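Local coordinates for protein virulence factor (Pectobacterium carotovorum, PDB 2W3Y) that acts as an S-palmitoylated virulence factor of a Drosophila pathogen, binds lipid vesicles, and carries a palmitic acid in a new fold, at residues D9-I17 with E96-F105; G35-Q45 with F147-E158. All blocks are in the same frame, centred on the assembly; numbering follows the deposited sequence.

In the fold
Contact 1 packs the N-terminal helix 9-18 against helix 91-105, whereas contact 2 lays helix 142-159 over the hairpin made by strands 36-37 and 40-49. Along the chain the two alternate, helix 9-18 being followed by strand 36-37. Their centres are 28 Å apart and their nearest atoms about 11 Å, so they do not touch; W94, on the helix of contact 1, bridges the gap by meeting V42 and Y44 of contact 2. Contact 1 lies about 18 Å from the centre of the chain and contact 2 about 14 Å. Contact 2 also borders the lipid: L148 touches the palmitic acid from helix 142-159.

Contact 1: D9-I17 with E96-F105; sequences DVDLYFQNI and EVSNQLIPAF
Y13 of helix 9-17 and Q100 of helix 96-105 meet at the middle of this contact. Q100 can be followed outward. Its CB stands above the rim of the phenol ring, 3.9 Å from Y13 CD2. CG then sits almost exactly over the ring centre, 3.4 Å from the centroid and 6° off the normal, a CH-pi contact over one face. The chain bends at chi2, which carries the amide outward past the CD1 side of the ring, with its plane inclined 34° to it; NE2 ends 3.8 Å from Y13 CG. The phenol reaches this place because CG of Y13 is anti to its backbone N, and its hydroxyl extends to E96, OH lying 3.3 Å from E96 CG, while V97 CG2 stands at the ring edge. The two helices form a near-antiparallel pair, their axes 9.7 Å apart at 153°, without a hydrogen bond between them. Deeper in the interface F14 points CZ at V97 CG1 and, at 3.7 Å, at L101 CD2, and V10 rests CG1 3.4 Å from Q100 O. F246 of helix 237-250 meets F14 edge-to-face and also packs on F105, and F14 touches V73 and A77 of helix 57-81. On the side of helix 9-17 turned from helix 96-105, D11 forms a salt bridge with K249.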
loop_
_atom_site.group_PDB
_atom_site.type_symbol
_atom_site.label_atom_id
_atom_site.label_comp_id
_atom_site.label_asym_id
_atom_site.label_seq_id
_atom_site.Cartn_x
_atom_site.Cartn_y
_atom_site.Cartn_z
ATOM N N ASP A 9 16.080 3.515 -17.963
ATOM C CA ASP A 9 16.532 2.228 -17.424
ATOM C C ASP A 9 15.393 1.504 -16.694
ATOM O O ASP A 9 15.376 0.275 -16.624
ATOM C CB ASP A 9 17.802 2.348 -16.549
ATOM C CG ASP A 9 17.979 3.730 -15.910
ATOM O OD1 ASP A 9 18.963 3.895 -15.152
ATOM O OD2 ASP A 9 17.159 4.647 -16.161
ATOM N N VAL A 10 14.441 2.275 -16.167
ATOM C CA VAL A 10 13.203 1.717 -15.618
ATOM C C VAL A 10 12.319 1.156 -16.734
ATOM O O VAL A 10 11.800 0.040 -16.611
ATOM C CB VAL A 10 12.410 2.760 -14.825
ATOM C CG1 VAL A 10 11.574 2.081 -13.753
ATOM C CG2 VAL A 10 13.350 3.748 -14.206
ATOM N N ASP A 11 12.156 1.927 -17.816
ATOM C CA ASP A 11 11.445 1.453 -19.016
ATOM C C ASP A 11 11.991 0.119 -19.548
ATOM O O ASP A 11 11.214 -0.799 -19.846
ATOM C CB ASP A 11 11.422 2.527 -20.118
ATOM C CG ASP A 11 10.850 2.004 -21.453
ATOM O OD1 ASP A 11 9.740 1.422 -21.475
ATOM O OD2 ASP A 11 11.527 2.172 -22.493
ATOM N N LEU A 12 13.315 0.001 -19.640
ATOM C CA LEU A 12 13.955 -1.230 -20.116
ATOM C C LEU A 12 13.719 -2.417 -19.176
ATOM O O LEU A 12 13.513 -3.544 -19.629
ATOM C CB LEU A 12 15.462 -1.015 -20.314
ATOM C CG LEU A 12 15.928 0.102 -21.258
ATOM C CD1 LEU A 12 17.450 0.254 -21.226
ATOM C CD2 LEU A 12 15.423 -0.123 -22.683
ATOM N N TYR A 13 13.757 -2.150 -17.869
ATOM C CA TYR A 13 13.508 -3.166 -16.842
ATOM C C TYR A 13 12.113 -3.772 -17.011
ATOM O O TYR A 13 11.936 -5.001 -17.016
ATOM C CB TYR A 13 13.686 -2.565 -15.432
ATOM C CG TYR A 13 13.439 -3.577 -14.333
ATOM C CD1 TYR A 13 14.435 -4.487 -13.960
ATOM C CD2 TYR A 13 12.196 -3.642 -13.682
ATOM C CE1 TYR A 13 14.209 -5.440 -12.969
ATOM C CE2 TYR A 13 11.963 -4.581 -12.686
ATOM C CZ TYR A 13 12.973 -5.473 -12.335
ATOM O OH TYR A 13 12.744 -6.404 -11.351
ATOM N N PHE A 14 11.133 -2.892 -17.172
ATOM C CA PHE A 14 9.742 -3.288 -17.350
ATOM C C PHE A 14 9.466 -3.889 -18.729
ATOM O O PHE A 14 8.687 -4.842 -18.838
ATOM C CB PHE A 14 8.817 -2.107 -17.034
ATOM C CG PHE A 14 8.543 -1.945 -15.560
ATOM C CD1 PHE A 14 9.519 -1.434 -14.700
ATOM C CD2 PHE A 14 7.311 -2.330 -15.024
ATOM C CE1 PHE A 14 9.280 -1.315 -13.317
ATOM C CE2 PHE A 14 7.055 -2.200 -13.658
ATOM C CZ PHE A 14 8.037 -1.690 -12.799
ATOM N N GLN A 15 10.127 -3.363 -19.770
ATOM C CA GLN A 15 10.021 -3.934 -21.123
ATOM C C GLN A 15 10.433 -5.404 -21.111
ATOM O O GLN A 15 9.786 -6.244 -21.734
ATOM C CB GLN A 15 10.846 -3.124 -22.160
ATOM C CG GLN A 15 10.650 -3.552 -23.634
ATOM C CD GLN A 15 9.459 -2.863 -24.347
ATOM O OE1 GLN A 15 9.489 -1.669 -24.612
ATOM N NE2 GLN A 15 8.438 -3.632 -24.674
ATOM N N ASN A 16 11.493 -5.711 -20.369
ATOM C CA ASN A 16 11.998 -7.074 -20.285
ATOM C C ASN A 16 11.058 -8.015 -19.533
ATOM O O ASN A 16 10.864 -9.165 -19.945
ATOM C CB ASN A 16 13.390 -7.091 -19.652
ATOM C CG ASN A 16 13.947 -8.488 -19.523
ATOM O OD1 ASN A 16 14.180 -8.972 -18.413
ATOM N ND2 ASN A 16 14.133 -9.164 -20.660
ATOM N N ILE A 17 10.474 -7.528 -18.436
ATOM C CA ILE A 17 9.519 -8.325 -17.668
ATOM C C ILE A 17 8.352 -8.779 -18.546
ATOM O O ILE A 17 7.997 -9.961 -18.554
ATOM C CB ILE A 17 9.039 -7.574 -16.391
ATOM C CG1 ILE A 17 10.150 -7.586 -15.333
ATOM C CG2 ILE A 17 7.755 -8.196 -15.812
ATOM C CD1 ILE A 17 9.905 -6.646 -14.162
ATOM N N GLU A 96 12.328 -6.046 -5.270
ATOM C CA GLU A 96 13.133 -5.920 -6.510
ATOM C C GLU A 96 12.498 -4.938 -7.512
ATOM O O GLU A 96 13.185 -4.094 -8.103
ATOM C CB GLU A 96 13.334 -7.306 -7.154
ATOM C CG GLU A 96 14.102 -7.346 -8.514
ATOM C CD GLU A 96 15.627 -7.283 -8.376
ATOM O OE1 GLU A 96 16.135 -7.040 -7.246
ATOM O OE2 GLU A 96 16.322 -7.486 -9.404
ATOM N N VAL A 97 11.180 -5.032 -7.667
ATOM C CA VAL A 97 10.433 -4.212 -8.637
ATOM C C VAL A 97 10.310 -2.756 -8.154
ATOM O O VAL A 97 10.489 -1.815 -8.944
ATOM C CB VAL A 97 9.049 -4.857 -8.965
ATOM C CG1 VAL A 97 8.130 -3.889 -9.713
ATOM C CG2 VAL A 97 9.223 -6.179 -9.774
ATOM N N SER A 98 10.020 -2.568 -6.857
ATOM C CA SER A 98 9.995 -1.234 -6.256
ATOM C C SER A 98 11.358 -0.502 -6.293
ATOM O O SER A 98 11.399 0.704 -6.481
ATOM C CB SER A 98 9.458 -1.298 -4.811
ATOM O OG SER A 98 8.180 -1.923 -4.771
ATOM N N ASN A 99 12.459 -1.231 -6.107
ATOM C CA ASN A 99 13.814 -0.658 -6.198
ATOM C C ASN A 99 14.156 -0.138 -7.607
ATOM O O ASN A 99 15.159 0.536 -7.798
ATOM C CB ASN A 99 14.871 -1.682 -5.761
ATOM C CG ASN A 99 14.940 -1.856 -4.242
ATOM O OD1 ASN A 99 14.555 -0.969 -3.469
ATOM N ND2 ASN A 99 15.459 -2.999 -3.814
ATOM N N GLN A 100 13.310 -0.456 -8.580
ATOM C CA GLN A 100 13.440 0.068 -9.932
ATOM C C GLN A 100 12.610 1.337 -10.115
ATOM O O GLN A 100 13.083 2.303 -10.734
ATOM C CB GLN A 100 13.069 -0.996 -10.962
ATOM C CG GLN A 100 14.004 -2.193 -10.980
ATOM C CD GLN A 100 15.455 -1.820 -11.276
ATOM O OE1 GLN A 100 16.347 -2.090 -10.473
ATOM N NE2 GLN A 100 15.692 -1.198 -12.430
ATOM N N LEU A 101 11.402 1.352 -9.536
ATOM C CA LEU A 101 10.492 2.508 -9.586
ATOM C C LEU A 101 10.966 3.722 -8.781
ATOM O O LEU A 101 10.848 4.864 -9.239
ATOM C CB LEU A 101 9.066 2.114 -9.098
ATOM C CG LEU A 101 8.270 1.129 -9.958
ATOM C CD1 LEU A 101 6.978 0.657 -9.271
ATOM C CD2 LEU A 101 7.978 1.675 -11.366
ATOM N N ILE A 102 11.478 3.466 -7.576
ATOM C CA ILE A 102 11.791 4.512 -6.584
ATOM C C ILE A 102 12.844 5.559 -7.039
ATOM O O ILE A 102 12.576 6.752 -6.973
ATOM C CB ILE A 102 12.118 3.894 -5.159
ATOM C CG1 ILE A 102 10.920 3.094 -4.592
ATOM C CG2 ILE A 102 12.612 4.956 -4.147
ATOM C CD1 ILE A 102 9.608 3.830 -4.528
ATOM N N PRO A 103 14.029 5.116 -7.508
ATOM C CA PRO A 103 15.039 6.070 -8.007
ATOM C C PRO A 103 14.530 6.910 -9.182
ATOM O O PRO A 103 14.893 8.089 -9.319
ATOM C CB PRO A 103 16.173 5.159 -8.474
ATOM C CG PRO A 103 15.990 3.899 -7.731
ATOM C CD PRO A 103 14.516 3.726 -7.592
ATOM N N ALA A 104 13.652 6.310 -9.986
ATOM C CA ALA A 104 13.124 6.925 -11.200
ATOM C C ALA A 104 12.129 8.060 -10.961
ATOM O O ALA A 104 12.215 9.105 -11.612
ATOM C CB ALA A 104 12.500 5.853 -12.086
ATOM N N PHE A 105 11.192 7.864 -10.029
ATOM C CA PHE A 105 10.053 8.777 -9.873
ATOM C C PHE A 105 9.837 9.297 -8.453
ATOM O O PHE A 105 8.921 10.078 -8.198
ATOM C CB PHE A 105 8.759 8.083 -10.321
ATOM C CG PHE A 105 8.816 7.495 -11.698
ATOM C CD1 PHE A 105 8.762 8.311 -12.820
ATOM C CD2 PHE A 105 8.883 6.122 -11.868
ATOM C CE1 PHE A 105 8.789 7.768 -14.095
ATOM C CE2 PHE A 105 8.919 5.554 -13.147
ATOM C CZ PHE A 105 8.870 6.381 -14.262
#

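Contact 2: G35-Q45 with F147-E158. With PLM (palmitic acid), chain C.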
loop_
_atom_site.group_PDB
_atom_site.type_symbol
_atom_site.label_atom_id
_atom_site.label_comp_id
_atom_site.label_asym_id
_atom_site.label_seq_id
_atom_site.Cartn_x
_atom_site.Cartn_y
_atom_site.Cartn_z
ATOM N N GLY A 35 -5.816 -10.335 -4.971
ATOM C CA GLY A 35 -5.797 -9.807 -3.607
ATOM C C GLY A 35 -5.888 -10.875 -2.536
ATOM O O GLY A 35 -5.300 -10.736 -1.472
ATOM N N LEU A 36 -6.640 -11.939 -2.805
ATOM C CA LEU A 36 -6.807 -12.983 -1.812
ATOM C C LEU A 36 -6.713 -14.374 -2.438
ATOM O O LEU A 36 -7.423 -14.688 -3.387
ATOM C CB LEU A 36 -8.124 -12.790 -1.047
ATOM C CG LEU A 36 -8.555 -13.834 -0.010
ATOM C CD1 LEU A 36 -7.561 -13.882 1.146
ATOM C CD2 LEU A 36 -9.959 -13.541 0.490
ATOM N N SER A 37 -5.852 -15.210 -1.866
ATOM C CA SER A 37 -5.506 -16.496 -2.445
ATOM C C SER A 37 -5.159 -17.494 -1.355
ATOM O O SER A 37 -4.808 -17.110 -0.234
ATOM C CB SER A 37 -4.280 -16.313 -3.367
ATOM O OG SER A 37 -3.616 -17.534 -3.582
ATOM N N LYS A 38 -5.219 -18.783 -1.676
ATOM C CA LYS A 38 -4.702 -19.758 -0.722
ATOM C C LYS A 38 -3.178 -19.618 -0.485
ATOM O O LYS A 38 -2.670 -20.006 0.565
ATOM C CB LYS A 38 -5.133 -21.191 -1.082
ATOM C CG LYS A 38 -4.692 -21.690 -2.441
ATOM C CD LYS A 38 -5.244 -23.117 -2.685
ATOM C CE LYS A 38 -4.782 -24.094 -1.603
ATOM N NZ LYS A 38 -5.200 -25.483 -1.906
ATOM N N ASP A 39 -2.472 -19.024 -1.450
ATOM C CA ASP A 39 -1.016 -18.806 -1.357
ATOM C C ASP A 39 -0.568 -17.505 -0.688
ATOM O O ASP A 39 0.634 -17.290 -0.495
ATOM C CB ASP A 39 -0.376 -18.954 -2.741
ATOM C CG ASP A 39 -0.470 -20.392 -3.264
ATOM O OD1 ASP A 39 -0.480 -21.324 -2.427
ATOM O OD2 ASP A 39 -0.547 -20.587 -4.494
ATOM N N GLY A 40 -1.535 -16.654 -0.322
ATOM C CA GLY A 40 -1.249 -15.396 0.350
ATOM C C GLY A 40 -2.226 -14.299 -0.052
ATOM O O GLY A 40 -3.106 -14.504 -0.884
ATOM N N ALA A 41 -2.076 -13.127 0.552
ATOM C CA ALA A 41 -2.983 -12.028 0.263
ATOM C C ALA A 41 -2.176 -10.745 0.048
ATOM O O ALA A 41 -1.133 -10.566 0.671
ATOM C CB ALA A 41 -3.974 -11.847 1.419
ATOM N N VAL A 42 -2.660 -9.868 -0.828
ATOM C CA VAL A 42 -2.124 -8.512 -0.966
ATOM C C VAL A 42 -3.289 -7.575 -0.692
ATOM O O VAL A 42 -4.294 -7.636 -1.395
ATOM C CB VAL A 42 -1.623 -8.210 -2.414
ATOM C CG1 VAL A 42 -0.992 -6.819 -2.470
ATOM C CG2 VAL A 42 -0.669 -9.283 -2.906
ATOM N N GLN A 43 -3.141 -6.717 0.313
ATOM C CA GLN A 43 -4.161 -5.770 0.697
ATOM C C GLN A 43 -3.873 -4.492 -0.102
ATOM O O GLN A 43 -2.901 -3.836 0.147
ATOM C CB GLN A 43 -4.029 -5.519 2.207
ATOM C CG GLN A 43 -5.237 -4.976 2.882
ATOM C CD GLN A 43 -6.141 -6.069 3.343
ATOM O OE1 GLN A 43 -5.844 -6.778 4.323
ATOM N NE2 GLN A 43 -7.259 -6.237 2.630
ATOM N N TYR A 44 -4.699 -4.172 -1.090
ATOM C CA TYR A 44 -4.513 -2.951 -1.886
ATOM C C TYR A 44 -5.237 -1.777 -1.236
ATOM O O TYR A 44 -6.444 -1.842 -1.045
ATOM C CB TYR A 44 -5.033 -3.166 -3.308
ATOM C CG TYR A 44 -4.268 -4.176 -4.130
ATOM C CD1 TYR A 44 -2.998 -3.863 -4.654
ATOM C CD2 TYR A 44 -4.814 -5.421 -4.416
ATOM C CE1 TYR A 44 -2.298 -4.766 -5.432
ATOM C CE2 TYR A 44 -4.099 -6.355 -5.202
ATOM C CZ TYR A 44 -2.843 -6.006 -5.685
ATOM O OH TYR A 44 -2.147 -6.885 -6.464
ATOM N N GLN A 45 -4.521 -0.708 -0.877
ATOM C CA GLN A 45 -5.141 0.373 -0.089
ATOM C C GLN A 45 -4.732 1.790 -0.530
ATOM O O GLN A 45 -3.639 2.000 -1.060
ATOM C CB GLN A 45 -4.813 0.218 1.410
ATOM C CG GLN A 45 -4.951 -1.199 1.948
ATOM C CD GLN A 45 -6.340 -1.486 2.476
ATOM O OE1 GLN A 45 -6.694 -1.021 3.558
ATOM N NE2 GLN A 45 -7.139 -2.238 1.714
ATOM N N PHE A 147 -14.396 -2.482 7.157
ATOM C CA PHE A 147 -13.776 -3.133 5.997
ATOM C C PHE A 147 -12.902 -4.334 6.414
ATOM O O PHE A 147 -12.997 -5.426 5.828
ATOM C CB PHE A 147 -12.909 -2.153 5.190
ATOM C CG PHE A 147 -11.926 -2.852 4.290
ATOM C CD1 PHE A 147 -12.351 -3.402 3.080
ATOM C CD2 PHE A 147 -10.591 -3.027 4.687
ATOM C CE1 PHE A 147 -11.464 -4.088 2.254
ATOM C CE2 PHE A 147 -9.696 -3.728 3.870
ATOM C CZ PHE A 147 -10.139 -4.256 2.662
ATOM N N LEU A 148 -12.041 -4.109 7.405
ATOM C CA LEU A 148 -11.014 -5.076 7.788
ATOM C C LEU A 148 -11.660 -6.282 8.445
ATOM O O LEU A 148 -11.255 -7.429 8.207
ATOM C CB LEU A 148 -9.961 -4.433 8.706
ATOM C CG LEU A 148 -8.636 -5.173 8.920
ATOM C CD1 LEU A 148 -7.773 -5.206 7.647
ATOM C CD2 LEU A 148 -7.869 -4.596 10.110
ATOM N N GLN A 149 -12.689 -6.016 9.252
ATOM C CA GLN A 149 -13.433 -7.064 9.924
ATOM C C GLN A 149 -14.062 -8.029 8.915
ATOM O O GLN A 149 -13.911 -9.272 9.037
ATOM C CB GLN A 149 -14.474 -6.444 10.871
ATOM C CG GLN A 149 -15.392 -7.434 11.547
ATOM C CD GLN A 149 -16.126 -6.817 12.722
ATOM O OE1 GLN A 149 -16.816 -5.792 12.589
ATOM N NE2 GLN A 149 -15.980 -7.436 13.883
ATOM N N ASN A 150 -14.742 -7.463 7.915
ATOM C CA ASN A 150 -15.384 -8.258 6.879
ATOM C C ASN A 150 -14.360 -8.986 6.007
ATOM O O ASN A 150 -14.554 -10.158 5.684
ATOM C CB ASN A 150 -16.302 -7.405 6.007
ATOM C CG ASN A 150 -17.497 -6.856 6.778
ATOM O OD1 ASN A 150 -17.874 -7.377 7.834
ATOM N ND2 ASN A 150 -18.091 -5.796 6.255
ATOM N N PHE A 151 -13.277 -8.293 5.645
ATOM C CA PHE A 151 -12.206 -8.916 4.875
ATOM C C PHE A 151 -11.542 -10.058 5.667
ATOM O O PHE A 151 -11.149 -11.073 5.088
ATOM C CB PHE A 151 -11.162 -7.897 4.420
ATOM C CG PHE A 151 -10.169 -8.466 3.439
ATOM C CD1 PHE A 151 -10.551 -8.735 2.123
ATOM C CD2 PHE A 151 -8.874 -8.773 3.839
ATOM C CE1 PHE A 151 -9.644 -9.288 1.215
ATOM C CE2 PHE A 151 -7.949 -9.323 2.921
ATOM C CZ PHE A 151 -8.338 -9.573 1.619
ATOM N N GLY A 152 -11.421 -9.873 6.980
ATOM C CA GLY A 152 -10.832 -10.886 7.865
ATOM C C GLY A 152 -11.483 -12.263 7.768
ATOM O O GLY A 152 -10.813 -13.277 7.956
ATOM N N ASN A 153 -12.784 -12.301 7.484
ATOM C CA ASN A 153 -13.496 -13.568 7.245
ATOM C C ASN A 153 -12.893 -14.384 6.098
ATOM O O ASN A 153 -12.649 -15.602 6.230
ATOM C CB ASN A 153 -14.975 -13.316 6.958
ATOM C CG ASN A 153 -15.746 -12.874 8.184
ATOM O OD1 ASN A 153 -16.522 -11.916 8.122
ATOM N ND2 ASN A 153 -15.564 -13.578 9.298
ATOM N N GLY A 154 -12.643 -13.704 4.980
ATOM C CA GLY A 154 -12.037 -14.335 3.808
ATOM C C GLY A 154 -10.593 -14.713 4.045
ATOM O O GLY A 154 -10.150 -15.775 3.632
ATOM N N LEU A 155 -9.861 -13.823 4.708
ATOM C CA LEU A 155 -8.455 -14.028 5.012
ATOM C C LEU A 155 -8.257 -15.259 5.892
ATOM O O LEU A 155 -7.389 -16.105 5.620
ATOM C CB LEU A 155 -7.912 -12.780 5.706
ATOM C CG LEU A 155 -6.431 -12.407 5.694
ATOM C CD1 LEU A 155 -5.827 -12.354 4.276
ATOM C CD2 LEU A 155 -6.266 -11.056 6.387
ATOM N N SER A 156 -9.086 -15.340 6.936
ATOM C CA SER A 156 -9.078 -16.412 7.925
ATOM C C SER A 156 -9.331 -17.770 7.284
ATOM O O SER A 156 -8.608 -18.751 7.563
ATOM C CB SER A 156 -10.144 -16.130 8.998
ATOM O OG SER A 156 -10.172 -17.156 9.984
ATOM N N ALA A 157 -10.358 -17.818 6.436
ATOM C CA ALA A 157 -10.663 -18.992 5.630
ATOM C C ALA A 157 -9.459 -19.485 4.812
ATOM O O ALA A 157 -9.161 -20.690 4.803
ATOM C CB ALA A 157 -11.860 -18.715 4.712
ATOM N N GLU A 158 -8.757 -18.575 4.137
ATOM C CA GLU A 158 -7.591 -18.984 3.337
ATOM C C GLU A 158 -6.416 -19.467 4.182
ATOM O O GLU A 158 -5.878 -20.535 3.908
ATOM C CB GLU A 158 -7.121 -17.887 2.369
ATOM C CG GLU A 158 -8.132 -17.476 1.298
ATOM C CD GLU A 158 -8.348 -18.517 0.210
ATOM O OE1 GLU A 158 -7.767 -19.624 0.280
ATOM O OE2 GLU A 158 -9.112 -18.220 -0.742
HETATM C C1 PLM C . -10.128 -8.235 11.928
HETATM O O2 PLM C . -10.928 -9.130 12.311
HETATM C C2 PLM C . -8.650 -8.556 11.741
HETATM C C3 PLM C . -8.209 -8.581 10.280
HETATM C C4 PLM C . -6.732 -8.942 10.103
HETATM C C5 PLM C . -5.793 -7.777 10.416
HETATM C C6 PLM C . -4.399 -8.242 10.834
HETATM C C7 PLM C . -3.382 -7.107 10.727
HETATM C C8 PLM C . -2.203 -7.255 11.696
HETATM C C9 PLM C . -0.943 -7.627 10.915
HETATM C CA PLM C . 0.120 -6.535 10.889
HETATM C CB PLM C . 0.313 -5.973 9.485
HETATM C CC PLM C . 0.869 -4.559 9.556
HETATM C CD PLM C . 0.215 -3.636 8.538
HETATM C CE PLM C . 1.269 -3.066 7.602
HETATM C CF PLM C . 0.767 -1.825 6.877
HETATM O O HOH W 1 -3.894 -21.483 2.380
#
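The F151 ring carries the amide of Q43 on one face: NE2 hangs 3.1 Å above the ring plane, displaced toward the rim and 3.2 Å from F151 CE2, with the amide steeply inclined to the ring (73°). G35 O lies near the plane at the edge of the same ring, and L36 CB approaches CZ obliquely. The next aromatic, F147, meets Q43 NE2 at its edge, 3.5 Å from CZ, while the amide of Q45 crosses it obliquely, and F151 CB covers one of its faces. Bending at chi2 (88°) carries the Q43 amide into the space between helix and strand, where OE1 bonds to Y168 and NE2 donates to S260 O. Q45 NE2 donates to Y44 O from above the carbonyl plane, and its OE1 pairs with Y47.

Farther along, L36 spreads over the helix, CD2 against the backbone of G154 and CD1 3.9 Å from L155 CD1. L155 CD1 is tight against A41 CB, at 3.4 Å. The segments 147-158 and 40-45 run nearly antiparallel, 9.5 Å apart, so that the helix lies lengthwise along a beta hairpin whose type I turn, S37 to G40, includes an ST turn: S37 OG accepts from D39 N. At that end E158 packs against the turn, with CB 3.6 Å from S37 O. Its carboxylate forms a salt bridge with K161, and one water bridges K38 O and E158 O. On another side of the helix, L148 CG touches palmitic acid C3 at 3.7 Å.

No direct hydrogen bond joins helix and hairpin; apart from the water-mediated link, apolar packing and amide-aromatic contact make up most of the interface, with the buried Q43 amide satisfied by Y168 and S260.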